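Local structure of acyl-[acyl-carrier-protein]--UDP-N-acetylglucosamine O-acyltransferase (Helicobacter pylori, 1J2Z) at residues T50-N55 with L80-D85; P96-G101 with V119-V124; V159-G164 with S171-D176. The protein catalyses the first step of lipid A biosynthesis, transferring a (3R)-hydroxyacyl chain from acyl carrier protein to UDP-N-acetylglucosamine. One frame throughout, in Å; residues are numbered along the deposited sequence.

Contact 1: T50-N55 with L80-D85; sequences TFVGKN and LIIGED
Thr50 and Leu80 lie side by side on the buried face of two parallel strands, with CG2 of Thr50 3.8 Å from CD1 of Leu80. Two residues on, Val52 and Ile82 repeat the pairing more loosely; both are beta-branched, suiting an extended backbone and an apolar core. On the other face Phe51 pairs with Ile81. CG of Phe51 is anti to the backbone N (chi1 176°), and with the ring turned at chi2 its CD2 lies 3.7 Å from Ile82 O.

Backbone bonds tie the strands: Phe51 N gives to Leu80 O, and Phe51 O, 2.8 Å from Ile82 N, accepts in return. These are stacked rungs of a left-handed parallel beta-helix; the axes of strands 50-52 and 80-82 approach to 4.8 Å and run 2° from parallel. A regular coil takes 18 residues; here 30 separate partners, because the extra loop carrying substrate-binding residues Gln69 to Lys72 is inserted between them.

At the following corner Gly53 suits its place because its CA lies 3.1 Å from Gly83 O, leaving little room for a side chain. Lys54 O accepts from Asp85 N at 2.9 Å. The Lys54 and Glu84 chains run alongside each other, Lys54 CB 3.8 Å from Glu84 CG, but NZ and OE2 are bridged by water, while NZ forms its salt bridge with Asp35. Asn55 and Asp85 both adopt the positive phi that these residue types tolerate well. Their amide and carboxylate planes are only 8° apart, and one water joins Asn55 ND2, Asp85 OD2 and Glu84 OE1.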
# COMPACT_ATOMS: atom_id res chain seq x y z
N THR A 50 5.33 -25.04 -1.38
CA THR A 50 5.70 -24.08 -2.40
C THR A 50 6.83 -24.53 -3.32
O THR A 50 7.88 -24.99 -2.86
CB THR A 50 6.11 -22.76 -1.74
OG1 THR A 50 5.09 -22.37 -0.80
CG2 THR A 50 6.30 -21.67 -2.78
N PHE A 51 6.61 -24.38 -4.62
CA PHE A 51 7.60 -24.73 -5.63
C PHE A 51 8.00 -23.43 -6.33
O PHE A 51 7.14 -22.65 -6.73
CB PHE A 51 7.01 -25.69 -6.67
CG PHE A 51 7.96 -26.02 -7.79
CD1 PHE A 51 8.92 -27.02 -7.65
CD2 PHE A 51 7.93 -25.29 -8.98
CE1 PHE A 51 9.83 -27.29 -8.67
CE2 PHE A 51 8.84 -25.55 -10.01
CZ PHE A 51 9.79 -26.55 -9.85
N VAL A 52 9.31 -23.21 -6.45
CA VAL A 52 9.84 -22.02 -7.11
C VAL A 52 10.69 -22.47 -8.30
O VAL A 52 11.74 -23.11 -8.12
CB VAL A 52 10.70 -21.19 -6.13
CG1 VAL A 52 11.30 -19.99 -6.84
CG2 VAL A 52 9.85 -20.71 -4.96
N GLY A 53 10.22 -22.14 -9.50
CA GLY A 53 10.89 -22.53 -10.74
C GLY A 53 12.27 -21.99 -11.03
O GLY A 53 12.71 -21.00 -10.45
N LYS A 54 12.95 -22.65 -11.98
CA LYS A 54 14.31 -22.29 -12.39
C LYS A 54 14.55 -20.82 -12.64
O LYS A 54 13.77 -20.14 -13.31
CB LYS A 54 14.71 -23.06 -13.66
CG LYS A 54 14.71 -24.59 -13.54
CD LYS A 54 15.25 -25.23 -14.83
CE LYS A 54 15.30 -26.75 -14.75
NZ LYS A 54 13.94 -27.36 -14.74
N ASN A 55 15.67 -20.34 -12.10
CA ASN A 55 16.13 -18.97 -12.26
C ASN A 55 15.26 -17.86 -11.69
O ASN A 55 15.51 -16.69 -11.95
CB ASN A 55 16.40 -18.71 -13.75
CG ASN A 55 17.42 -19.68 -14.33
OD1 ASN A 55 18.54 -19.77 -13.84
ND2 ASN A 55 17.02 -20.40 -15.37
N LEU A 80 1.48 -23.64 -3.71
CA LEU A 80 1.83 -22.37 -4.35
C LEU A 80 2.87 -22.81 -5.36
O LEU A 80 3.91 -23.36 -4.99
CB LEU A 80 2.46 -21.39 -3.36
CG LEU A 80 2.41 -19.90 -3.72
CD1 LEU A 80 3.48 -19.15 -2.93
CD2 LEU A 80 2.62 -19.69 -5.20
N ILE A 81 2.60 -22.60 -6.64
CA ILE A 81 3.53 -23.02 -7.69
C ILE A 81 3.97 -21.82 -8.53
O ILE A 81 3.16 -21.17 -9.18
CB ILE A 81 2.87 -24.09 -8.59
CG1 ILE A 81 2.38 -25.25 -7.72
CG2 ILE A 81 3.86 -24.59 -9.64
CD1 ILE A 81 1.45 -26.22 -8.42
N ILE A 82 5.28 -21.56 -8.51
CA ILE A 82 5.85 -20.43 -9.25
C ILE A 82 6.75 -20.94 -10.37
O ILE A 82 7.55 -21.86 -10.18
CB ILE A 82 6.65 -19.51 -8.29
CG1 ILE A 82 5.69 -18.89 -7.27
CG2 ILE A 82 7.36 -18.41 -9.07
CD1 ILE A 82 6.39 -18.18 -6.11
N GLY A 83 6.62 -20.31 -11.54
CA GLY A 83 7.39 -20.70 -12.70
C GLY A 83 8.84 -20.26 -12.76
O GLY A 83 9.46 -19.95 -11.74
N GLU A 84 9.36 -20.21 -13.98
CA GLU A 84 10.75 -19.85 -14.24
C GLU A 84 10.99 -18.40 -14.64
O GLU A 84 10.11 -17.72 -15.19
CB GLU A 84 11.30 -20.76 -15.35
CG GLU A 84 11.26 -22.25 -15.01
CD GLU A 84 11.82 -23.12 -16.13
OE1 GLU A 84 12.67 -22.63 -16.91
OE2 GLU A 84 11.42 -24.30 -16.22
N ASP A 85 12.20 -17.93 -14.37
CA ASP A 85 12.62 -16.58 -14.72
C ASP A 85 11.73 -15.47 -14.19
O ASP A 85 11.54 -14.46 -14.86
CB ASP A 85 12.75 -16.47 -16.23
CG ASP A 85 13.75 -17.45 -16.81
OD1 ASP A 85 14.92 -17.41 -16.37
OD2 ASP A 85 13.37 -18.25 -17.68
O HOH W 1 11.33 -24.90 -13.21
O HOH W 2 12.36 -26.65 -16.88
O HOH W 3 14.63 -20.70 -17.09

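Contact 2: P96-G101 with V119-V124. With SOG (octyl 1-thio-beta-D-glucopyranoside), chain B.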
# COMPACT_ATOMS: atom_id res chain seq x y z
N PRO A 96 -1.03 -19.79 -0.95
CA PRO A 96 -1.38 -20.97 -1.74
C PRO A 96 -2.90 -21.03 -1.85
O PRO A 96 -3.60 -20.20 -1.25
CB PRO A 96 -0.79 -22.13 -0.93
CG PRO A 96 -0.87 -21.63 0.47
CD PRO A 96 -0.44 -20.19 0.34
N GLY A 97 -3.42 -22.00 -2.60
CA GLY A 97 -4.86 -22.11 -2.79
C GLY A 97 -5.65 -22.68 -1.63
O GLY A 97 -5.13 -22.80 -0.52
N THR A 98 -6.91 -23.00 -1.89
CA THR A 98 -7.81 -23.57 -0.88
C THR A 98 -8.61 -24.72 -1.49
O THR A 98 -8.67 -24.88 -2.72
CB THR A 98 -8.84 -22.54 -0.36
OG1 THR A 98 -9.64 -22.07 -1.45
CG2 THR A 98 -8.14 -21.36 0.30
N GLU A 99 -9.23 -25.52 -0.63
CA GLU A 99 -10.02 -26.65 -1.08
C GLU A 99 -11.25 -26.18 -1.85
O GLU A 99 -11.69 -26.83 -2.80
CB GLU A 99 -10.45 -27.51 0.11
CG GLU A 99 -11.32 -28.69 -0.26
CD GLU A 99 -11.64 -29.58 0.93
OE1 GLU A 99 -12.19 -29.06 1.93
OE2 GLU A 99 -11.33 -30.79 0.86
N GLY A 100 -11.80 -25.04 -1.44
CA GLY A 100 -12.97 -24.49 -2.11
C GLY A 100 -12.63 -23.89 -3.46
O GLY A 100 -13.51 -23.71 -4.30
N GLY A 101 -11.36 -23.57 -3.66
CA GLY A 101 -10.92 -22.98 -4.91
C GLY A 101 -10.36 -24.05 -5.84
O GLY A 101 -11.08 -24.97 -6.22
N VAL A 119 -0.73 -11.52 -3.84
CA VAL A 119 -1.47 -12.45 -4.69
C VAL A 119 -2.22 -13.39 -3.75
O VAL A 119 -1.61 -14.18 -3.04
CB VAL A 119 -0.53 -13.26 -5.60
CG1 VAL A 119 -1.34 -14.26 -6.43
CG2 VAL A 119 0.23 -12.32 -6.51
N ALA A 120 -3.54 -13.27 -3.74
CA ALA A 120 -4.37 -14.09 -2.86
C ALA A 120 -4.50 -15.54 -3.29
O ALA A 120 -4.12 -15.93 -4.40
CB ALA A 120 -5.76 -13.46 -2.71
N HIS A 121 -5.05 -16.35 -2.39
CA HIS A 121 -5.25 -17.76 -2.63
C HIS A 121 -6.03 -18.03 -3.91
O HIS A 121 -6.92 -17.26 -4.30
CB HIS A 121 -6.01 -18.39 -1.46
CG HIS A 121 -7.41 -17.87 -1.30
ND1 HIS A 121 -7.71 -16.79 -0.51
CD2 HIS A 121 -8.58 -18.28 -1.85
CE1 HIS A 121 -9.01 -16.55 -0.57
NE2 HIS A 121 -9.56 -17.44 -1.38
N ASP A 122 -5.69 -19.14 -4.56
CA ASP A 122 -6.37 -19.59 -5.78
C ASP A 122 -6.25 -18.71 -7.02
O ASP A 122 -7.03 -18.87 -7.96
CB ASP A 122 -7.84 -19.84 -5.47
CG ASP A 122 -8.03 -20.86 -4.36
OD1 ASP A 122 -7.64 -22.03 -4.56
OD2 ASP A 122 -8.57 -20.50 -3.30
N CYS A 123 -5.30 -17.79 -7.04
CA CYS A 123 -5.12 -16.95 -8.22
C CYS A 123 -4.27 -17.70 -9.24
O CYS A 123 -3.49 -18.59 -8.89
CB CYS A 123 -4.45 -15.63 -7.86
SG CYS A 123 -5.53 -14.44 -7.00
N VAL A 124 -4.43 -17.32 -10.50
CA VAL A 124 -3.67 -17.93 -11.57
C VAL A 124 -3.11 -16.82 -12.43
O VAL A 124 -3.87 -16.05 -13.02
CB VAL A 124 -4.55 -18.86 -12.44
CG1 VAL A 124 -3.76 -19.35 -13.64
CG2 VAL A 124 -5.03 -20.05 -11.62
C1 SOG B . -10.20 -11.92 -0.12
C2 SOG B . -9.61 -13.30 0.23
C3 SOG B . -8.37 -13.12 1.11
C4 SOG B . -7.35 -12.29 0.33
C5 SOG B . -7.97 -10.91 -0.01
C6 SOG B . -7.00 -10.05 -0.81
C1' SOG B . -12.36 -11.08 -0.74
C2' SOG B . -12.59 -10.34 -2.04
C3' SOG B . -14.03 -9.87 -2.16
C4' SOG B . -14.27 -9.13 -3.47
C5' SOG B . -15.72 -8.66 -3.58
C6' SOG B . -15.92 -7.81 -4.81
C7' SOG B . -17.35 -7.33 -4.93
C8' SOG B . -17.52 -6.48 -6.17
S1 SOG B . -11.35 -12.06 -0.97
O2 SOG B . -10.58 -14.09 0.91
O3 SOG B . -7.81 -14.38 1.43
O4 SOG B . -6.18 -12.10 1.11
O5 SOG B . -9.18 -11.12 -0.79
O6 SOG B . -6.12 -9.37 0.07
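At a corner of the beta-helix, the turn that carries His121, a probable substrate-binding residue, and its neighbour Asp122 is fastened to the loop 96-101 through Thr98. The Asp122 carboxylate takes two bonds from that one residue: Thr98 N reaches OD1 at 2.9 Å, and Thr98 OG1 donates to the syn lone pair of OD2 at 2.7 Å. The first donor also comes from the syn side, though 29° out of the carboxylate plane. Threonine fits because OG1 sits between its own backbone N and carbonyl carbon (chi1 60°), close enough to the N for both donors to face one carboxylate. Ile102 N adds a further bond to OD1. Gly97 and Gly101 let the loop crowd in, their CA atoms 3.3 Å and 3.4 Å from Asp122 OD1.

Ala120 to Cys123 form a type II beta turn, a means by which this left-handed parallel beta-helix, built from hexapeptide repeats, bends from one sheet to the next; Asp122 holds its positive-phi position.

The His121 ring stands beside Thr98, whose CG2 lies 3.8 Å from CD2. The ND1-CE1 edge of the ring serves the ligand: ND1 makes a weak hydrogen bond of 3.1 Å to O3 of the octyl thioglucoside, and CE1 lies near the sugar's O2 and O3. Ala120 CB rests 3.6 Å from C4 of the same sugar, small enough to let the ring come close. His140, itself a probable substrate-binding residue by similarity, meets the His121 ring edge-to-face, and Asp70 of the substrate site also touches His121.

Contact 3: V159-G164 with S171-D176; sequences VRIAKG and SALGKD
Val159 spreads both methyl groups over the backbone of residues 173 to 175: CG2 lies 3.6 Å from Leu173 O, and CG1 lies 3.4 Å from Lys175 O. The branching at CB is what lets one short side chain meet the chain on either side of Gly174. CG1 also touches CD2 of Leu173 at 3.9 Å. The same CD2 also meets CD1 of Ile161, again at 3.9 Å, so the leucine bridges the two branched residues while packing, with Ile161, on Ile167 of the intervening strand.

This is the C-terminal end of the left-handed beta-helix. Strand 160-161 and strand 172-173 are the last within the chain of two of its three sheets, and residues 174 to 176 bring the backbone around to lie on Arg160. The helical domain begins not far beyond, and its helix 239-250 packs on Arg160 and Asp176.

Here the polar part takes over. Asp176 OD1 accepts from Arg160 N at 2.9 Å, the N approaching from above the carboxylate plane. OD2 is gripped by Arg160 NE at 2.9 Å and by NH2 at 3.1 Å, both from the same face. The arginine chain bends at chi3 (-49°), swinging NE back toward the acid. OD2 lies in the guanidinium plane, yet the two flat groups are 60° apart, so the salt bridge is not the coplanar kind with one nitrogen to each oxygen. Phe247 O takes a bond from NH2, the Phe247 ring makes a cation-pi contact with Arg160, and Ser251 OG bonds OD2. With Arg160 N, NE and NH2 and Ser251 OG around this buried acid, the negative charge of Asp176 is probably well stabilised, and through Phe247 and Ser251 the pair is joined to the C-terminal helical part.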
# COMPACT_ATOMS: atom_id res chain seq x y z
N VAL A 159 -12.37 -12.27 -10.63
CA VAL A 159 -12.22 -11.50 -11.86
C VAL A 159 -11.24 -12.22 -12.78
O VAL A 159 -10.28 -12.85 -12.32
CB VAL A 159 -11.69 -10.08 -11.59
CG1 VAL A 159 -11.18 -9.44 -12.88
CG2 VAL A 159 -12.81 -9.22 -11.01
N ARG A 160 -11.48 -12.14 -14.09
CA ARG A 160 -10.60 -12.77 -15.05
C ARG A 160 -10.11 -11.74 -16.06
O ARG A 160 -10.91 -11.01 -16.64
CB ARG A 160 -11.32 -13.90 -15.79
CG ARG A 160 -11.82 -15.04 -14.91
CD ARG A 160 -12.53 -16.08 -15.76
NE ARG A 160 -13.48 -15.45 -16.66
CZ ARG A 160 -13.73 -15.85 -17.90
NH1 ARG A 160 -13.10 -16.91 -18.40
NH2 ARG A 160 -14.61 -15.19 -18.65
N ILE A 161 -8.80 -11.66 -16.25
CA ILE A 161 -8.22 -10.73 -17.21
C ILE A 161 -7.56 -11.58 -18.28
O ILE A 161 -6.65 -12.36 -18.00
CB ILE A 161 -7.18 -9.82 -16.54
CG1 ILE A 161 -7.83 -9.04 -15.40
CG2 ILE A 161 -6.58 -8.86 -17.56
CD1 ILE A 161 -6.84 -8.34 -14.49
N ALA A 162 -8.02 -11.42 -19.52
CA ALA A 162 -7.48 -12.20 -20.63
C ALA A 162 -6.12 -11.71 -21.10
O ALA A 162 -5.60 -10.71 -20.61
CB ALA A 162 -8.48 -12.20 -21.80
N LYS A 163 -5.56 -12.44 -22.05
CA LYS A 163 -4.25 -12.14 -22.62
C LYS A 163 -4.11 -10.74 -23.20
O LYS A 163 -5.06 -10.17 -23.73
CB LYS A 163 -3.95 -13.17 -23.72
CG LYS A 163 -2.67 -12.90 -24.51
CD LYS A 163 -2.57 -13.88 -25.68
CE LYS A 163 -1.24 -13.75 -26.42
NZ LYS A 163 -1.17 -14.69 -27.58
N GLY A 164 -2.91 -10.19 -23.08
CA GLY A 164 -2.60 -8.88 -23.62
C GLY A 164 -3.32 -7.66 -23.11
O GLY A 164 -3.37 -6.64 -23.80
N SER A 171 -6.74 1.49 -10.20
CA SER A 171 -8.05 1.06 -10.64
C SER A 171 -8.62 0.04 -9.66
O SER A 171 -7.89 -0.53 -8.84
CB SER A 171 -7.97 0.41 -12.02
OG SER A 171 -7.42 1.29 -12.98
N ALA A 172 -9.92 -0.17 -9.74
CA ALA A 172 -10.62 -1.15 -8.91
C ALA A 172 -11.44 -1.93 -9.93
O ALA A 172 -12.44 -1.42 -10.43
CB ALA A 172 -11.52 -0.45 -7.90
N LEU A 173 -11.01 -3.14 -10.24
CA LEU A 173 -11.69 -3.96 -11.24
C LEU A 173 -12.59 -5.04 -10.64
O LEU A 173 -12.13 -5.88 -9.86
CB LEU A 173 -10.66 -4.60 -12.18
CG LEU A 173 -11.15 -5.37 -13.40
CD1 LEU A 173 -11.95 -4.45 -14.33
CD2 LEU A 173 -9.95 -5.95 -14.15
N GLY A 174 -13.87 -5.00 -11.01
CA GLY A 174 -14.82 -5.97 -10.50
C GLY A 174 -15.44 -6.83 -11.59
O GLY A 174 -16.34 -7.62 -11.32
N LYS A 175 -14.96 -6.68 -12.82
CA LYS A 175 -15.49 -7.46 -13.93
C LYS A 175 -14.38 -7.99 -14.83
O LYS A 175 -13.24 -7.52 -14.78
CB LYS A 175 -16.46 -6.62 -14.76
CG LYS A 175 -17.78 -6.31 -14.05
CD LYS A 175 -18.77 -5.67 -15.01
CE LYS A 175 -20.12 -5.45 -14.35
NZ LYS A 175 -21.09 -4.86 -15.31
N ASP A 176 -14.72 -8.98 -15.66
CA ASP A 176 -13.77 -9.60 -16.57
C ASP A 176 -13.38 -8.67 -17.71
O ASP A 176 -14.16 -7.81 -18.13
CB ASP A 176 -14.36 -10.88 -17.17
CG ASP A 176 -14.59 -11.96 -16.13
OD1 ASP A 176 -14.23 -11.75 -14.95
OD2 ASP A 176 -15.13 -13.02 -16.50

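The three contacts lie in order along one beta-helix. Contact 1 touches contact 2 where Leu80 N meets Pro96 CB at 3.9 Å, their centres 16 Å apart. Contact 3 stands further along the axis, its centre about 17 Å from that of contact 2 and about 24 Å from that of contact 1, across the centre of the chain. Only contact 2 holds residues that line the ligand pocket. The Leu80 side chain of contact 1 is about 9 Å from that of His121, whereas Gly174 of contact 3 is about 5 Å from a bound octyl thioglucoside. Contacts 1 and 3 share the sheet that includes strands 49-52, 79-82 and 160-161.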